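PDB 3RGC: possible periplasmic protein from Campylobacter jejuni, which is a SurA-like periplasmic chaperone that probably assists the folding of exported proteins and may have peptidyl-prolyl cis-trans isomerase activity. Local coordinates for residues D8-T13 and M40-M45. Sequence-based numbering, arbitrary orientation.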
loop_
_atom_site.group_PDB
_atom_site.type_symbol
_atom_site.label_atom_id
_atom_site.label_comp_id
_atom_site.label_asym_id
_atom_site.label_seq_id
_atom_site.Cartn_x
_atom_site.Cartn_y
_atom_site.Cartn_z
ATOM N N ASP B 8 -9.231 45.130 -11.844
ATOM C CA ASP B 8 -8.476 45.667 -12.962
ATOM C C ASP B 8 -9.473 46.488 -13.758
ATOM O O ASP B 8 -9.871 47.576 -13.331
ATOM C CB ASP B 8 -7.884 44.562 -13.829
ATOM C CG ASP B 8 -6.427 44.306 -13.518
ATOM O OD1 ASP B 8 -5.894 43.266 -13.964
ATOM O OD2 ASP B 8 -5.816 45.148 -12.824
ATOM N N LYS B 9 -9.904 45.960 -14.896
ATOM C CA LYS B 9 -10.959 46.614 -15.657
ATOM C C LYS B 9 -12.160 45.682 -15.828
ATOM O O LYS B 9 -13.218 46.090 -16.311
ATOM C CB LYS B 9 -10.431 47.088 -17.014
ATOM N N GLU B 10 -11.992 44.436 -15.395
ATOM C CA GLU B 10 -13.015 43.408 -15.537
ATOM C C GLU B 10 -14.200 43.588 -14.578
ATOM O O GLU B 10 -14.047 43.545 -13.362
ATOM C CB GLU B 10 -12.380 42.021 -15.407
ATOM C CG GLU B 10 -11.407 41.734 -16.549
ATOM C CD GLU B 10 -10.493 40.551 -16.287
ATOM O OE1 GLU B 10 -10.904 39.633 -15.548
ATOM O OE2 GLU B 10 -9.360 40.545 -16.825
ATOM N N PRO B 11 -15.397 43.795 -15.141
ATOM C CA PRO B 11 -16.605 44.091 -14.357
ATOM C C PRO B 11 -17.206 42.865 -13.667
ATOM O O PRO B 11 -17.136 41.744 -14.176
ATOM C CB PRO B 11 -17.576 44.623 -15.415
ATOM C CG PRO B 11 -17.175 43.902 -16.667
ATOM C CD PRO B 11 -15.665 43.761 -16.591
ATOM N N ILE B 12 -17.796 43.088 -12.500
ATOM C CA ILE B 12 -18.523 42.048 -11.786
ATOM C C ILE B 12 -19.897 42.603 -11.525
ATOM O O ILE B 12 -20.038 43.635 -10.874
ATOM C CB ILE B 12 -17.886 41.731 -10.426
ATOM C CG1 ILE B 12 -16.452 41.225 -10.602
ATOM C CG2 ILE B 12 -18.753 40.725 -9.667
ATOM C CD1 ILE B 12 -15.682 41.040 -9.289
ATOM N N THR B 13 -20.911 41.933 -12.048
ATOM C CA THR B 13 -22.254 42.479 -12.031
ATOM C C THR B 13 -23.017 41.954 -10.834
ATOM O O THR B 13 -22.656 40.931 -10.250
ATOM C CB THR B 13 -23.039 42.090 -13.300
ATOM O OG1 THR B 13 -23.311 40.681 -13.287
ATOM C CG2 THR B 13 -22.253 42.438 -14.532
ATOM N N MET B 40 -9.038 38.028 -10.827
ATOM C CA MET B 40 -7.585 38.082 -10.726
ATOM C C MET B 40 -6.971 36.944 -11.536
ATOM O O MET B 40 -5.997 37.147 -12.248
ATOM C CB MET B 40 -7.117 38.011 -9.264
ATOM C CG MET B 40 -7.316 39.289 -8.450
ATOM S SD MET B 40 -6.834 39.101 -6.700
ATOM C CE MET B 40 -5.183 38.627 -6.938
ATOM N N GLU B 41 -7.552 35.749 -11.441
ATOM C CA GLU B 41 -7.000 34.584 -12.143
ATOM C C GLU B 41 -7.118 34.738 -13.645
ATOM O O GLU B 41 -6.171 34.496 -14.382
ATOM C CB GLU B 41 -7.739 33.304 -11.742
ATOM C CG GLU B 41 -7.489 32.854 -10.311
ATOM C CD GLU B 41 -8.442 31.749 -9.877
ATOM O OE1 GLU B 41 -9.460 31.533 -10.568
ATOM O OE2 GLU B 41 -8.179 31.103 -8.846
ATOM N N ILE B 42 -8.305 35.122 -14.095
ATOM C CA ILE B 42 -8.559 35.318 -15.515
ATOM C C ILE B 42 -7.552 36.290 -16.097
ATOM O O ILE B 42 -7.022 36.070 -17.183
ATOM C CB ILE B 42 -9.973 35.844 -15.750
ATOM C CG1 ILE B 42 -10.996 34.738 -15.487
ATOM C CG2 ILE B 42 -10.120 36.370 -17.167
ATOM C CD1 ILE B 42 -12.418 35.255 -15.317
ATOM N N SER B 43 -7.273 37.360 -15.360
ATOM C CA SER B 43 -6.334 38.385 -15.830
ATOM C C SER B 43 -4.898 37.876 -15.890
ATOM O O SER B 43 -4.130 38.223 -16.791
ATOM C CB SER B 43 -6.433 39.631 -14.948
ATOM O OG SER B 43 -5.146 40.116 -14.618
ATOM N N GLN B 44 -4.525 37.065 -14.910
ATOM C CA GLN B 44 -3.227 36.410 -14.919
ATOM C C GLN B 44 -3.154 35.385 -16.059
ATOM O O GLN B 44 -2.109 35.212 -16.682
ATOM C CB GLN B 44 -2.983 35.719 -13.580
ATOM C CG GLN B 44 -2.713 36.697 -12.451
ATOM C CD GLN B 44 -1.574 37.658 -12.771
ATOM O OE1 GLN B 44 -0.476 37.246 -13.164
ATOM N NE2 GLN B 44 -1.836 38.949 -12.610
ATOM N N MET B 45 -4.270 34.711 -16.324
ATOM C CA MET B 45 -4.349 33.768 -17.434
ATOM C C MET B 45 -3.999 34.448 -18.767
ATOM O O MET B 45 -3.219 33.928 -19.556
ATOM C CB MET B 45 -5.742 33.119 -17.476
ATOM C CG MET B 45 -5.947 32.005 -16.409
ATOM S SD MET B 45 -7.537 31.152 -16.504
ATOM C CE MET B 45 -7.696 30.919 -18.263
#
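In the SurA-like N-terminal domain, the hairpin formed by strands 3-7 and 10-13 lies against helix 30-48, and Asp-8 of the turn and Glu-10, the first residue of strand 10-13, reach across to Ser-43 and Ile-42. The hydroxyl OG of Ser-43 donates a weak hydrogen bond to OD1 of Asp-8, at 3.3 Å, the one polar link between the segments. Glu-10 approaches the same helical turn with its carboxylate. Its CG lies anti to the carbonyl carbon (chi1 -65°) and the chain is extended beyond it (chi2 165°), which carries both oxygens to the helix. There they part: OE2 rests 3.6 Å from CB of Ser-43, while OE1 lies 3.7 Å from the CG2 methyl of Ile-42. Ser-43 CB is thus approached by both acids, with Asp-8 OD1 3.8 Å away. These carboxylate-to-carbon approaches are van der Waals contacts, and the interface is small, burying 152 Å² in all. Glu-10 also touches Lys-39 and Lys-46, whose charges may help to balance its own. Farther along strand 10-13, Ile-12 packs on Leu-35 and Lys-39, while on the helix Met-40 and Gln-44 turn to helix 218-244 and Glu-41 forms a salt bridge with Lys-99 of helix 86-107.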